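Local coordinates for protein alpha-1,4-endofucoidanase (PDB 6DLH) that cleaves internal alpha-1,4 bonds of the algal polysaccharide fucoidan as a retaining glycoside hydrolase of family 107, in a chain that also carries calcium-bound Ig-like domains, at residues I72-T77 with Q404-D409; N246-Y251 with S283-D288; P431-G436 with G484-S489; T675-P680 with S708-L713; P52-N57 with R386-N391. All coordinates share one frame; numbering follows the deposited sequence.

Contact 1 of 5, residues I72-T77 with Q404-D409; sequences IKDIRT and QFELTD. With CA (calcium ion), chain H.
Asp409 presents its carboxylate to the backbone of Arg76 and Thr77, clamping helix 399-415 to the loop that leads into strand 80-84 of the catalytic beta/alpha barrel. CG anti to the backbone N (chi1 -161°) sends the carboxylate carbon toward the loop; its two oxygens then take different N-H groups. OD2 takes Arg76 N at 2.9 Å along an almost straight bond (173°), while OD1 receives Thr77 N through its syn lone pair at 2.7 Å. The Thr77 and Asp409 side chains pass alongside each other, pointing opposite ways, and Thr77 OG1 also donates to Asp409 OD1, 2.5 Å away, a separation so short that its exact value is doubtful. Ile75 crosses Phe405 at about a right angle, its CD1 3.9 Å from Phe405 CB. Asp74 and Glu406 cross in the same manner despite their like charges, and a water links Asp74 N to Glu406 OE2. Asp79 OD2 joins Thr77 on one calcium ion, to which Thr77 O binds at 2.4 Å beside four waters.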
# COMPACT_ATOMS: atom_id res chain seq x y z
N ILE A 72 3.13 -13.86 -8.10
CA ILE A 72 2.13 -14.02 -9.15
C ILE A 72 2.78 -14.01 -10.54
O ILE A 72 2.10 -13.80 -11.55
CB ILE A 72 0.99 -12.98 -9.02
CG1 ILE A 72 1.48 -11.54 -9.22
CG2 ILE A 72 0.24 -13.16 -7.70
CD1 ILE A 72 0.40 -10.60 -9.71
N LYS A 73 4.10 -14.29 -10.58
CA LYS A 73 4.87 -14.28 -11.82
C LYS A 73 4.22 -15.17 -12.87
O LYS A 73 4.22 -14.83 -14.04
CB LYS A 73 6.30 -14.78 -11.58
CG LYS A 73 7.35 -13.70 -11.37
CD LYS A 73 8.71 -14.28 -11.00
CE LYS A 73 9.50 -14.74 -12.21
NZ LYS A 73 10.09 -13.60 -12.95
N ASP A 74 3.66 -16.30 -12.43
CA ASP A 74 3.15 -17.33 -13.32
C ASP A 74 1.73 -17.01 -13.80
O ASP A 74 1.18 -17.74 -14.63
CB ASP A 74 3.25 -18.72 -12.67
CG ASP A 74 3.21 -19.86 -13.67
OD1 ASP A 74 3.61 -19.65 -14.83
OD2 ASP A 74 2.76 -20.95 -13.29
N ILE A 75 1.14 -15.90 -13.32
CA ILE A 75 -0.20 -15.51 -13.75
C ILE A 75 -0.10 -14.56 -14.94
O ILE A 75 0.21 -13.38 -14.78
CB ILE A 75 -1.02 -14.91 -12.59
CG1 ILE A 75 -1.00 -15.82 -11.36
CG2 ILE A 75 -2.44 -14.63 -13.07
CD1 ILE A 75 -1.70 -15.25 -10.14
N ARG A 76 -0.41 -15.06 -16.14
CA ARG A 76 -0.05 -14.35 -17.35
C ARG A 76 -1.23 -13.55 -17.92
O ARG A 76 -0.99 -12.68 -18.76
CB ARG A 76 0.55 -15.32 -18.38
CG ARG A 76 1.77 -16.07 -17.86
CD ARG A 76 3.00 -15.19 -17.98
NE ARG A 76 3.27 -14.29 -16.88
CZ ARG A 76 3.92 -13.13 -16.99
NH1 ARG A 76 4.12 -12.56 -18.16
NH2 ARG A 76 4.34 -12.52 -15.89
N THR A 77 -2.47 -13.85 -17.49
CA THR A 77 -3.66 -13.27 -18.10
C THR A 77 -4.25 -12.14 -17.26
O THR A 77 -5.16 -11.45 -17.72
CB THR A 77 -4.75 -14.29 -18.46
OG1 THR A 77 -5.19 -14.97 -17.28
CG2 THR A 77 -4.29 -15.28 -19.51
N GLN A 404 -6.56 -20.69 -6.96
CA GLN A 404 -7.74 -20.40 -7.76
C GLN A 404 -7.39 -19.55 -8.98
O GLN A 404 -7.87 -19.80 -10.09
CB GLN A 404 -8.85 -19.78 -6.90
CG GLN A 404 -9.31 -20.69 -5.75
CD GLN A 404 -10.65 -20.28 -5.19
OE1 GLN A 404 -10.92 -19.10 -4.95
NE2 GLN A 404 -11.51 -21.27 -4.96
N PHE A 405 -6.54 -18.53 -8.77
CA PHE A 405 -6.06 -17.64 -9.81
C PHE A 405 -5.24 -18.39 -10.86
O PHE A 405 -5.35 -18.10 -12.05
CB PHE A 405 -5.35 -16.43 -9.21
CG PHE A 405 -6.13 -15.15 -9.36
CD1 PHE A 405 -7.14 -14.82 -8.48
CD2 PHE A 405 -5.88 -14.29 -10.43
CE1 PHE A 405 -7.89 -13.66 -8.65
CE2 PHE A 405 -6.63 -13.13 -10.60
CZ PHE A 405 -7.63 -12.81 -9.71
N GLU A 406 -4.44 -19.37 -10.43
CA GLU A 406 -3.65 -20.17 -11.34
C GLU A 406 -4.55 -21.05 -12.22
O GLU A 406 -4.35 -21.13 -13.42
CB GLU A 406 -2.60 -20.99 -10.59
CG GLU A 406 -1.41 -20.16 -10.11
CD GLU A 406 -0.42 -19.70 -11.17
OE1 GLU A 406 -0.67 -19.93 -12.37
OE2 GLU A 406 0.61 -19.11 -10.78
N LEU A 407 -5.54 -21.72 -11.60
CA LEU A 407 -6.48 -22.52 -12.37
C LEU A 407 -7.20 -21.64 -13.39
O LEU A 407 -7.30 -22.00 -14.56
CB LEU A 407 -7.47 -23.22 -11.42
CG LEU A 407 -6.86 -24.29 -10.52
CD1 LEU A 407 -7.85 -24.76 -9.46
CD2 LEU A 407 -6.34 -25.47 -11.33
N THR A 408 -7.67 -20.46 -12.94
CA THR A 408 -8.26 -19.47 -13.82
C THR A 408 -7.32 -19.12 -14.98
O THR A 408 -7.77 -19.01 -16.12
CB THR A 408 -8.65 -18.21 -13.03
OG1 THR A 408 -9.58 -18.60 -12.01
CG2 THR A 408 -9.26 -17.13 -13.89
N ASP A 409 -6.03 -18.92 -14.67
CA ASP A 409 -5.07 -18.49 -15.68
C ASP A 409 -4.97 -19.55 -16.77
O ASP A 409 -5.01 -19.21 -17.95
CB ASP A 409 -3.71 -18.13 -15.05
CG ASP A 409 -2.81 -17.28 -15.94
OD1 ASP A 409 -3.24 -16.19 -16.35
OD2 ASP A 409 -1.66 -17.69 -16.17
CA CA H . -6.18 -10.40 -19.63
O HOH W 1 3.14 -17.50 -9.83
O HOH W 2 -8.27 -11.53 -19.04
O HOH W 3 -6.38 -12.62 -20.97
O HOH W 4 -4.13 -10.35 -20.79
O HOH W 5 -7.46 -9.38 -21.23

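Contact 2 of 5, residues N246-Y251 with S283-D288; sequences NDQRIY and SATLFD
Gln248 meets Leu286 through the one hydrogen bond that joins these two segments. The Gln248 side chain is extended beyond CG (chi2 180°), and its OE1 accepts from Leu286 N at 2.9 Å, in the carbonyl plane and on a lone pair, with a nearly straight N-H (172°). Leu286 CB and Thr285 CB each lie 3.4 Å from the same OE1, so the accepting oxygen also packs against two CB atoms; NE2 bonds weakly to Asp239 O.

The receiving turn is organised by polar bonds of its own. Thr285 OG1 accepts from Phe287 N at 3.2 Å, an ST turn, and hands its proton to Asp288 OD2 at 2.8 Å. Asp288 OD2 also takes Thr285 N, and this double grip holds the type I turn from Thr285 to Asp288 in shape.

Aromatic packing completes the contact. Thr285 CG2 sits over one face of the Tyr251 ring, a CH-pi contact 4.2 Å from the centroid, while Tyr251 CB rests 3.7 Å from Phe287 CD2. The Tyr251 hydroxyl goes to Asn271.

Gln248 is the N-cap residue of helix 249-259, so the contact fastens the start of that barrel helix to the loop following strand 266-269, whose Phe269 meets Tyr251 edge-to-face and touches both Thr285 and Phe287.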
# COMPACT_ATOMS: atom_id res chain seq x y z
N ASN A 246 -26.02 19.70 -13.05
CA ASN A 246 -26.16 20.56 -11.88
C ASN A 246 -26.53 19.72 -10.65
O ASN A 246 -26.43 20.20 -9.52
CB ASN A 246 -27.16 21.68 -12.13
CG ASN A 246 -26.67 22.69 -13.15
OD1 ASN A 246 -25.91 23.59 -12.82
ND2 ASN A 246 -27.10 22.52 -14.39
N ASP A 247 -26.94 18.47 -10.87
CA ASP A 247 -27.28 17.58 -9.77
C ASP A 247 -26.06 16.79 -9.31
O ASP A 247 -26.05 16.26 -8.20
CB ASP A 247 -28.47 16.68 -10.11
CG ASP A 247 -29.76 17.45 -10.36
OD1 ASP A 247 -29.94 18.52 -9.74
OD2 ASP A 247 -30.56 16.98 -11.18
N GLN A 248 -25.02 16.73 -10.16
CA GLN A 248 -23.87 15.87 -9.93
C GLN A 248 -22.58 16.68 -9.98
O GLN A 248 -21.71 16.40 -10.81
CB GLN A 248 -23.84 14.76 -10.99
CG GLN A 248 -25.15 14.01 -11.15
CD GLN A 248 -25.07 12.94 -12.21
OE1 GLN A 248 -24.08 12.82 -12.94
NE2 GLN A 248 -26.11 12.14 -12.30
N ARG A 249 -22.45 17.67 -9.09
CA ARG A 249 -21.34 18.60 -9.17
C ARG A 249 -20.11 18.00 -8.48
O ARG A 249 -19.00 18.13 -8.98
CB ARG A 249 -21.70 19.98 -8.60
CG ARG A 249 -22.55 20.84 -9.53
CD ARG A 249 -21.83 21.26 -10.80
NE ARG A 249 -22.65 22.09 -11.66
CZ ARG A 249 -22.35 22.41 -12.92
NH1 ARG A 249 -23.16 23.17 -13.63
NH2 ARG A 249 -21.23 21.97 -13.47
N ILE A 250 -20.35 17.36 -7.33
CA ILE A 250 -19.31 16.65 -6.60
C ILE A 250 -18.77 15.51 -7.47
O ILE A 250 -17.56 15.33 -7.56
CB ILE A 250 -19.81 16.16 -5.23
CG1 ILE A 250 -20.54 17.28 -4.47
CG2 ILE A 250 -18.66 15.58 -4.43
CD1 ILE A 250 -21.08 16.87 -3.12
N TYR A 251 -19.67 14.77 -8.12
CA TYR A 251 -19.28 13.71 -9.03
C TYR A 251 -18.33 14.27 -10.09
O TYR A 251 -17.34 13.62 -10.43
CB TYR A 251 -20.50 12.99 -9.62
CG TYR A 251 -21.27 12.17 -8.61
CD1 TYR A 251 -20.87 10.88 -8.27
CD2 TYR A 251 -22.38 12.70 -7.97
CE1 TYR A 251 -21.57 10.14 -7.33
CE2 TYR A 251 -23.08 11.97 -7.02
CZ TYR A 251 -22.68 10.68 -6.71
OH TYR A 251 -23.37 9.97 -5.77
N SER A 283 -27.48 2.87 -11.84
CA SER A 283 -27.31 3.57 -13.11
C SER A 283 -26.08 4.48 -13.09
O SER A 283 -25.73 5.05 -12.06
CB SER A 283 -28.55 4.34 -13.45
OG SER A 283 -28.60 4.59 -14.85
N ALA A 284 -25.45 4.62 -14.25
CA ALA A 284 -24.28 5.47 -14.41
C ALA A 284 -24.63 6.93 -14.14
O ALA A 284 -25.66 7.43 -14.62
CB ALA A 284 -23.72 5.29 -15.80
N THR A 285 -23.78 7.62 -13.37
CA THR A 285 -23.78 9.07 -13.36
C THR A 285 -23.14 9.54 -14.66
O THR A 285 -22.77 8.73 -15.50
CB THR A 285 -23.05 9.65 -12.15
OG1 THR A 285 -21.66 9.32 -12.27
CG2 THR A 285 -23.61 9.19 -10.82
N LEU A 286 -23.02 10.87 -14.82
CA LEU A 286 -22.40 11.43 -16.01
C LEU A 286 -20.89 11.21 -15.96
O LEU A 286 -20.18 11.52 -16.92
CB LEU A 286 -22.75 12.91 -16.11
CG LEU A 286 -24.21 13.24 -16.46
CD1 LEU A 286 -24.58 14.64 -16.00
CD2 LEU A 286 -24.48 13.06 -17.95
N PHE A 287 -20.39 10.65 -14.84
CA PHE A 287 -18.95 10.64 -14.60
C PHE A 287 -18.43 9.22 -14.38
O PHE A 287 -17.24 9.04 -14.12
CB PHE A 287 -18.59 11.65 -13.51
CG PHE A 287 -19.03 13.05 -13.83
CD1 PHE A 287 -18.37 13.81 -14.79
CD2 PHE A 287 -20.15 13.60 -13.21
CE1 PHE A 287 -18.80 15.09 -15.10
CE2 PHE A 287 -20.58 14.88 -13.53
CZ PHE A 287 -19.91 15.62 -14.48
N ASP A 288 -19.31 8.21 -14.53
CA ASP A 288 -18.94 6.81 -14.45
C ASP A 288 -18.48 6.31 -15.82
O ASP A 288 -19.23 6.38 -16.79
CB ASP A 288 -20.11 5.96 -13.95
CG ASP A 288 -20.33 6.03 -12.45
OD1 ASP A 288 -19.47 5.50 -11.70
OD2 ASP A 288 -21.36 6.59 -12.04

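Contact 3 of 5, residues P431-G436 with G484-S489; sequences PAIYPG and GTPPVS
Ile433 meets Pro486 through its branch methyl: with CG1 anti to the carbonyl carbon (chi1 -63°), CG2 is left anti to the backbone N and meets the proline ring. The two side chains overlap while pointing opposite ways, with Ile433 CG2 3.9 Å from Pro486 CB. The other torsion is in the backbone: Gly436 has phi 92°, and its backbone angles call for glycine, since a side chain there would be jammed against the preceding carbonyl oxygen and tight against Val488 CG2.

Gly436 N donates to Pro486 O at 3.0 Å. The bond is clearly bent (138°), and the donor stands above the carbonyl plane. It is the only hydrogen bond between the segments, as suits a meeting so rich in proline. Much of the rest is carbon against carbonyl oxygen. Pro486 CG comes within 3.3 Å of Tyr434 O, Pro435 CB lies 3.4 Å from Val488 O, and Thr485 CG2 approaches Gly436 O at 3.7 Å. Val488 CG2 instead faces carbon, 4.1 Å from Gly436 CA.

Both loops belong to the first Ig-like domain. One leads into strand 439-444, and the other joins strands 479-484 and 494-502. Ile433 makes backbone hydrogen bonds with Glu514 and Ile516, Trp469 packs on Pro486 and Pro487, and the Tyr434 side chain comes to about 5 Å from that of Glu562, a calcium ligand just after strand 558-559, in the next Ig-like domain.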
# COMPACT_ATOMS: atom_id res chain seq x y z
N PRO A 431 13.73 -3.35 -21.05
CA PRO A 431 14.74 -2.56 -20.34
C PRO A 431 15.10 -1.27 -21.07
O PRO A 431 14.92 -1.17 -22.29
CB PRO A 431 15.97 -3.49 -20.33
CG PRO A 431 15.38 -4.88 -20.37
CD PRO A 431 14.13 -4.75 -21.23
N ALA A 432 15.59 -0.28 -20.31
CA ALA A 432 16.00 1.02 -20.83
C ALA A 432 17.20 0.89 -21.77
O ALA A 432 17.97 -0.07 -21.70
CB ALA A 432 16.30 1.96 -19.69
N ILE A 433 17.35 1.87 -22.68
CA ILE A 433 18.54 1.98 -23.51
C ILE A 433 19.61 2.69 -22.70
O ILE A 433 19.38 3.78 -22.18
CB ILE A 433 18.25 2.72 -24.84
CG1 ILE A 433 17.24 1.97 -25.71
CG2 ILE A 433 19.55 2.98 -25.59
CD1 ILE A 433 16.60 2.83 -26.78
N TYR A 434 20.78 2.05 -22.60
CA TYR A 434 21.96 2.62 -21.96
C TYR A 434 23.02 2.87 -23.03
O TYR A 434 23.68 1.94 -23.48
CB TYR A 434 22.49 1.69 -20.87
CG TYR A 434 21.70 1.69 -19.59
CD1 TYR A 434 20.48 1.03 -19.49
CD2 TYR A 434 22.18 2.34 -18.46
CE1 TYR A 434 19.75 1.03 -18.31
CE2 TYR A 434 21.47 2.34 -17.27
CZ TYR A 434 20.25 1.69 -17.20
OH TYR A 434 19.55 1.69 -16.03
N PRO A 435 23.20 4.14 -23.49
CA PRO A 435 24.19 4.45 -24.53
C PRO A 435 25.58 3.92 -24.21
O PRO A 435 26.14 4.20 -23.15
CB PRO A 435 24.16 5.98 -24.57
CG PRO A 435 22.75 6.33 -24.13
CD PRO A 435 22.45 5.32 -23.05
N GLY A 436 26.10 3.09 -25.13
CA GLY A 436 27.43 2.51 -25.00
C GLY A 436 27.42 1.14 -24.33
O GLY A 436 28.41 0.42 -24.38
N GLY A 484 22.08 -6.30 -28.69
CA GLY A 484 22.94 -5.40 -29.45
C GLY A 484 23.65 -4.44 -28.50
O GLY A 484 23.51 -4.57 -27.29
N THR A 485 24.40 -3.50 -29.07
CA THR A 485 24.99 -2.43 -28.28
C THR A 485 24.65 -1.09 -28.92
O THR A 485 25.09 -0.81 -30.04
CB THR A 485 26.50 -2.61 -28.10
OG1 THR A 485 26.71 -3.86 -27.45
CG2 THR A 485 27.14 -1.50 -27.28
N PRO A 486 23.84 -0.23 -28.26
CA PRO A 486 23.62 1.13 -28.74
C PRO A 486 24.96 1.86 -28.67
O PRO A 486 25.73 1.65 -27.73
CB PRO A 486 22.63 1.73 -27.72
CG PRO A 486 22.81 0.87 -26.48
CD PRO A 486 23.11 -0.52 -27.01
N PRO A 487 25.30 2.72 -29.67
CA PRO A 487 26.45 3.61 -29.56
C PRO A 487 26.23 4.64 -28.45
O PRO A 487 25.10 4.84 -28.01
CB PRO A 487 26.52 4.30 -30.93
CG PRO A 487 25.11 4.18 -31.49
CD PRO A 487 24.60 2.85 -30.96
N VAL A 488 27.33 5.29 -28.03
CA VAL A 488 27.33 6.31 -26.99
C VAL A 488 26.45 7.48 -27.42
O VAL A 488 25.89 8.18 -26.58
CB VAL A 488 28.76 6.77 -26.65
CG1 VAL A 488 28.80 7.76 -25.49
CG2 VAL A 488 29.71 5.60 -26.38
N SER A 489 26.32 7.68 -28.74
CA SER A 489 25.62 8.81 -29.32
C SER A 489 24.12 8.55 -29.47
O SER A 489 23.39 9.43 -29.92
CB SER A 489 26.24 9.20 -30.65
OG SER A 489 26.42 8.05 -31.48

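Contact 4 of 5, residues T675-P680 with S708-L713; sequences TKTSGP and SFTFNL
Thr710 OG1 is shared by two hydroxyls, Thr677 OG1 at 2.6 Å and Ser678 OG at 2.9 Å; the two residues face Thr710 together, a classic beta bulge in the edge strand 674-678 of an Ig-like domain. Backbone bonds close the bulge: Thr677 N donates to Thr710 O and Thr710 N to Ser678 O. Beyond it Thr675 and Asn712 form a hydrogen-bonded antiparallel pair, Asn712 N reaching Thr675 O at 2.8 Å. On the face of Phe711, Lys676 runs extended past it to the Phe709 ring. Its CB packs 3.6 Å from Phe711 CE2, its CE lies near the plane at the edge of the Phe709 ring, and NZ bonds to Pro680 O at 2.7 Å and to Leu683 O. The aliphatic chain thus packs along Phe711 while its ammonium end is held by carbonyls. Past the strand, Pro680 clasps Phe709: CD stands over one ring face, 4.1 Å from the centroid, and Pro680 O lies in the ring plane at its edge, 3.1 Å from Phe709 CE2.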
# COMPACT_ATOMS: atom_id res chain seq x y z
N THR A 675 15.10 -6.76 43.47
CA THR A 675 14.82 -7.54 44.66
C THR A 675 13.86 -6.74 45.54
O THR A 675 13.88 -5.51 45.54
CB THR A 675 16.11 -7.92 45.39
OG1 THR A 675 16.75 -6.69 45.72
CG2 THR A 675 17.04 -8.77 44.56
N LYS A 676 12.98 -7.45 46.25
CA LYS A 676 12.07 -6.82 47.18
C LYS A 676 12.83 -6.60 48.48
O LYS A 676 13.65 -7.44 48.86
CB LYS A 676 10.85 -7.72 47.42
CG LYS A 676 9.71 -7.08 48.20
CD LYS A 676 8.70 -8.12 48.65
CE LYS A 676 7.45 -7.52 49.25
NZ LYS A 676 6.50 -8.59 49.65
N THR A 677 12.54 -5.47 49.15
CA THR A 677 13.22 -5.10 50.37
C THR A 677 12.24 -4.86 51.52
O THR A 677 12.64 -4.96 52.68
CB THR A 677 14.24 -3.97 50.15
OG1 THR A 677 13.53 -2.86 49.61
CG2 THR A 677 15.40 -4.37 49.25
N SER A 678 10.96 -4.56 51.22
CA SER A 678 9.96 -4.46 52.27
C SER A 678 8.54 -4.38 51.70
O SER A 678 8.37 -4.18 50.50
CB SER A 678 10.23 -3.32 53.22
OG SER A 678 9.82 -2.08 52.65
N GLY A 679 7.55 -4.53 52.59
CA GLY A 679 6.13 -4.36 52.32
C GLY A 679 5.36 -5.67 52.41
O GLY A 679 5.97 -6.74 52.41
N PRO A 680 4.00 -5.64 52.44
CA PRO A 680 3.17 -6.85 52.57
C PRO A 680 3.58 -8.07 51.74
O PRO A 680 4.09 -7.93 50.63
CB PRO A 680 1.79 -6.36 52.12
CG PRO A 680 1.77 -4.92 52.58
CD PRO A 680 3.18 -4.42 52.37
N SER A 708 2.25 -0.29 50.73
CA SER A 708 3.53 0.30 50.37
C SER A 708 4.62 -0.77 50.33
O SER A 708 4.74 -1.59 51.24
CB SER A 708 3.86 1.44 51.30
OG SER A 708 5.13 2.00 50.98
N PHE A 709 5.42 -0.74 49.26
CA PHE A 709 6.50 -1.70 49.05
C PHE A 709 7.77 -0.96 48.67
O PHE A 709 7.72 0.17 48.20
CB PHE A 709 6.15 -2.69 47.93
CG PHE A 709 4.87 -3.46 48.13
CD1 PHE A 709 3.64 -2.91 47.78
CD2 PHE A 709 4.89 -4.74 48.66
CE1 PHE A 709 2.47 -3.62 47.97
CE2 PHE A 709 3.71 -5.45 48.84
CZ PHE A 709 2.50 -4.89 48.50
N THR A 710 8.92 -1.62 48.86
CA THR A 710 10.18 -1.04 48.40
C THR A 710 10.93 -2.10 47.59
O THR A 710 10.92 -3.28 47.93
CB THR A 710 10.98 -0.41 49.55
OG1 THR A 710 11.53 -1.45 50.37
CG2 THR A 710 10.17 0.54 50.40
N PHE A 711 11.57 -1.65 46.51
CA PHE A 711 12.27 -2.55 45.61
C PHE A 711 13.65 -1.98 45.29
O PHE A 711 13.82 -0.77 45.16
CB PHE A 711 11.44 -2.83 44.35
CG PHE A 711 10.26 -3.74 44.56
CD1 PHE A 711 9.01 -3.23 44.91
CD2 PHE A 711 10.38 -5.12 44.42
CE1 PHE A 711 7.93 -4.07 45.11
CE2 PHE A 711 9.29 -5.96 44.63
CZ PHE A 711 8.06 -5.43 44.98
N ASN A 712 14.63 -2.87 45.14
CA ASN A 712 15.99 -2.43 44.91
C ASN A 712 16.44 -2.86 43.51
O ASN A 712 16.20 -3.99 43.10
CB ASN A 712 16.94 -2.81 46.05
CG ASN A 712 18.37 -2.38 45.79
OD1 ASN A 712 18.80 -1.32 46.24
ND2 ASN A 712 19.10 -3.18 45.02
N LEU A 713 17.11 -1.93 42.83
CA LEU A 713 17.55 -2.06 41.46
C LEU A 713 19.07 -1.84 41.42
O LEU A 713 19.53 -0.74 41.71
CB LEU A 713 16.79 -0.98 40.69
CG LEU A 713 17.05 -0.84 39.20
CD1 LEU A 713 16.59 -2.07 38.43
CD2 LEU A 713 16.35 0.41 38.67

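Contact 5 of 5, residues P52-N57 with R386-N391; sequences PERTFN and RTNLEN
Glu53 and Asn388 pair through a single backbone bridge, the tight side of this contact: Glu53 N donates to Thr387 O at 2.8 Å, and Leu389 N returns to Glu53 O at 3.2 Å. Leu389 packs against the bridge. Its CG lies 3.2 Å from Glu53 O, and its CD2 rests 4.0 Å from Pro52 CB. Beside buried Thr387, Glu53 OE2 is bonded to Asn352 ND2, and its link with Thr387 OG1 is weak and not settled. Asn388 OD1 accepts from Glu390 N at 2.8 Å, an Asx turn within the type I turn from Asn388 to Asn391, on which Glu390 sits facing Arg54. The two loops follow strands 46-49 and 377-379, neighbours in the parallel sheet, so the bridge ties adjacent loops at the C-terminal end of the barrel strands, where beta/alpha-barrel enzymes generally place their active sites.

The more open side is polar. Arg54, bent at chi3 (69°), crosses Glu390 at about a right angle, and NE forms a salt bridge to OE1 at 2.9 Å. The oxygen lies in the guanidinium plane, yet NE stands above that of the carboxylate. Glu390 OE2 has Asn59 ND2 as a partner and approaches Phe56 CE1 at 3.3 Å.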
# COMPACT_ATOMS: atom_id res chain seq x y z
N PRO A 52 -2.96 -3.25 2.13
CA PRO A 52 -2.50 -3.28 3.53
C PRO A 52 -3.41 -2.43 4.41
O PRO A 52 -4.14 -1.56 3.91
CB PRO A 52 -1.09 -2.67 3.48
CG PRO A 52 -0.74 -2.62 2.00
CD PRO A 52 -2.06 -2.49 1.26
N GLU A 53 -3.36 -2.70 5.71
CA GLU A 53 -4.22 -2.01 6.66
C GLU A 53 -3.38 -1.27 7.70
O GLU A 53 -2.21 -1.58 7.91
CB GLU A 53 -5.17 -3.01 7.32
CG GLU A 53 -6.20 -3.56 6.35
CD GLU A 53 -7.18 -4.55 6.97
OE1 GLU A 53 -7.43 -4.43 8.19
OE2 GLU A 53 -7.68 -5.43 6.24
N ARG A 54 -4.03 -0.29 8.35
CA ARG A 54 -3.48 0.53 9.42
C ARG A 54 -2.22 1.21 8.91
O ARG A 54 -1.12 0.87 9.32
CB ARG A 54 -3.28 -0.31 10.69
CG ARG A 54 -4.52 -1.12 11.07
CD ARG A 54 -4.53 -1.81 12.42
NE ARG A 54 -4.60 -0.87 13.54
CZ ARG A 54 -5.69 -0.23 13.94
NH1 ARG A 54 -6.87 -0.46 13.38
NH2 ARG A 54 -5.61 0.66 14.92
N THR A 55 -2.39 2.17 7.99
CA THR A 55 -1.29 2.68 7.19
C THR A 55 -0.71 3.95 7.79
O THR A 55 0.30 4.45 7.29
CB THR A 55 -1.74 2.99 5.76
OG1 THR A 55 -2.69 4.05 5.84
CG2 THR A 55 -2.32 1.80 5.03
N PHE A 56 -1.35 4.47 8.84
CA PHE A 56 -1.11 5.80 9.38
C PHE A 56 0.18 5.84 10.20
O PHE A 56 0.71 4.80 10.59
CB PHE A 56 -2.28 6.19 10.29
CG PHE A 56 -2.75 5.07 11.19
CD1 PHE A 56 -1.96 4.63 12.24
CD2 PHE A 56 -3.96 4.44 10.96
CE1 PHE A 56 -2.38 3.59 13.06
CE2 PHE A 56 -4.38 3.40 11.78
CZ PHE A 56 -3.60 2.98 12.83
N ASN A 57 0.66 7.06 10.48
CA ASN A 57 1.68 7.34 11.48
C ASN A 57 2.99 6.66 11.11
O ASN A 57 3.64 6.06 11.97
CB ASN A 57 1.22 6.97 12.89
CG ASN A 57 0.07 7.83 13.37
OD1 ASN A 57 -0.07 8.98 12.96
ND2 ASN A 57 -0.77 7.26 14.23
N ARG A 386 -1.83 -11.58 5.91
CA ARG A 386 -1.98 -10.73 7.08
C ARG A 386 -1.75 -9.28 6.68
O ARG A 386 -0.64 -8.88 6.32
CB ARG A 386 -1.03 -11.19 8.20
CG ARG A 386 -1.39 -10.67 9.59
CD ARG A 386 -0.34 -10.97 10.64
NE ARG A 386 -0.07 -12.39 10.81
CZ ARG A 386 1.08 -12.98 10.55
NH1 ARG A 386 2.18 -12.27 10.36
NH2 ARG A 386 1.14 -14.30 10.46
N THR A 387 -2.81 -8.47 6.76
CA THR A 387 -2.78 -7.16 6.13
C THR A 387 -2.40 -6.06 7.13
O THR A 387 -1.99 -4.98 6.71
CB THR A 387 -4.12 -6.86 5.45
OG1 THR A 387 -5.13 -7.02 6.44
CG2 THR A 387 -4.38 -7.75 4.26
N ASN A 388 -2.56 -6.32 8.43
CA ASN A 388 -2.31 -5.34 9.48
C ASN A 388 -0.81 -5.04 9.58
O ASN A 388 -0.05 -5.90 10.02
CB ASN A 388 -2.86 -5.83 10.82
CG ASN A 388 -2.66 -4.87 11.98
OD1 ASN A 388 -1.98 -3.85 11.86
ND2 ASN A 388 -3.25 -5.20 13.11
N LEU A 389 -0.41 -3.82 9.22
CA LEU A 389 1.00 -3.44 9.18
C LEU A 389 1.62 -3.39 10.58
O LEU A 389 2.84 -3.37 10.70
CB LEU A 389 1.15 -2.08 8.50
CG LEU A 389 0.82 -2.02 7.00
CD1 LEU A 389 0.82 -0.59 6.50
CD2 LEU A 389 1.80 -2.87 6.19
N GLU A 390 0.79 -3.39 11.63
CA GLU A 390 1.28 -3.31 13.00
C GLU A 390 1.47 -4.71 13.59
O GLU A 390 1.88 -4.84 14.74
CB GLU A 390 0.32 -2.52 13.90
CG GLU A 390 0.10 -1.08 13.47
CD GLU A 390 -0.99 -0.33 14.22
OE1 GLU A 390 -1.93 -0.98 14.73
OE2 GLU A 390 -0.91 0.92 14.29
N ASN A 391 1.15 -5.75 12.80
CA ASN A 391 1.14 -7.12 13.32
C ASN A 391 1.87 -8.05 12.35
O ASN A 391 1.30 -9.05 11.90
CB ASN A 391 -0.29 -7.59 13.61
CG ASN A 391 -0.38 -8.88 14.39
OD1 ASN A 391 0.55 -9.27 15.09
ND2 ASN A 391 -1.52 -9.55 14.30
O HOH W 6 -6.25 -7.28 9.60

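Contacts 1, 2 and 5 belong to the catalytic barrel, whereas contacts 3 and 4 lie in the first and third Ig-like domains. Contacts 1 and 5 each join an early segment to one over 320 residues later, and their segments alternate along the chain, so together they bring the start and end of the barrel side by side; their centres are 26 Å apart. Contact 2 opens and closes within that span, 36 Å from contact 1. Contacts 3 and 4 follow in series, both local to their domains. Their centres lie 75 Å apart, on opposite sides of the chain's centre, consistent with Ig-like domains strung out beyond the barrel rather than packed into one compact body.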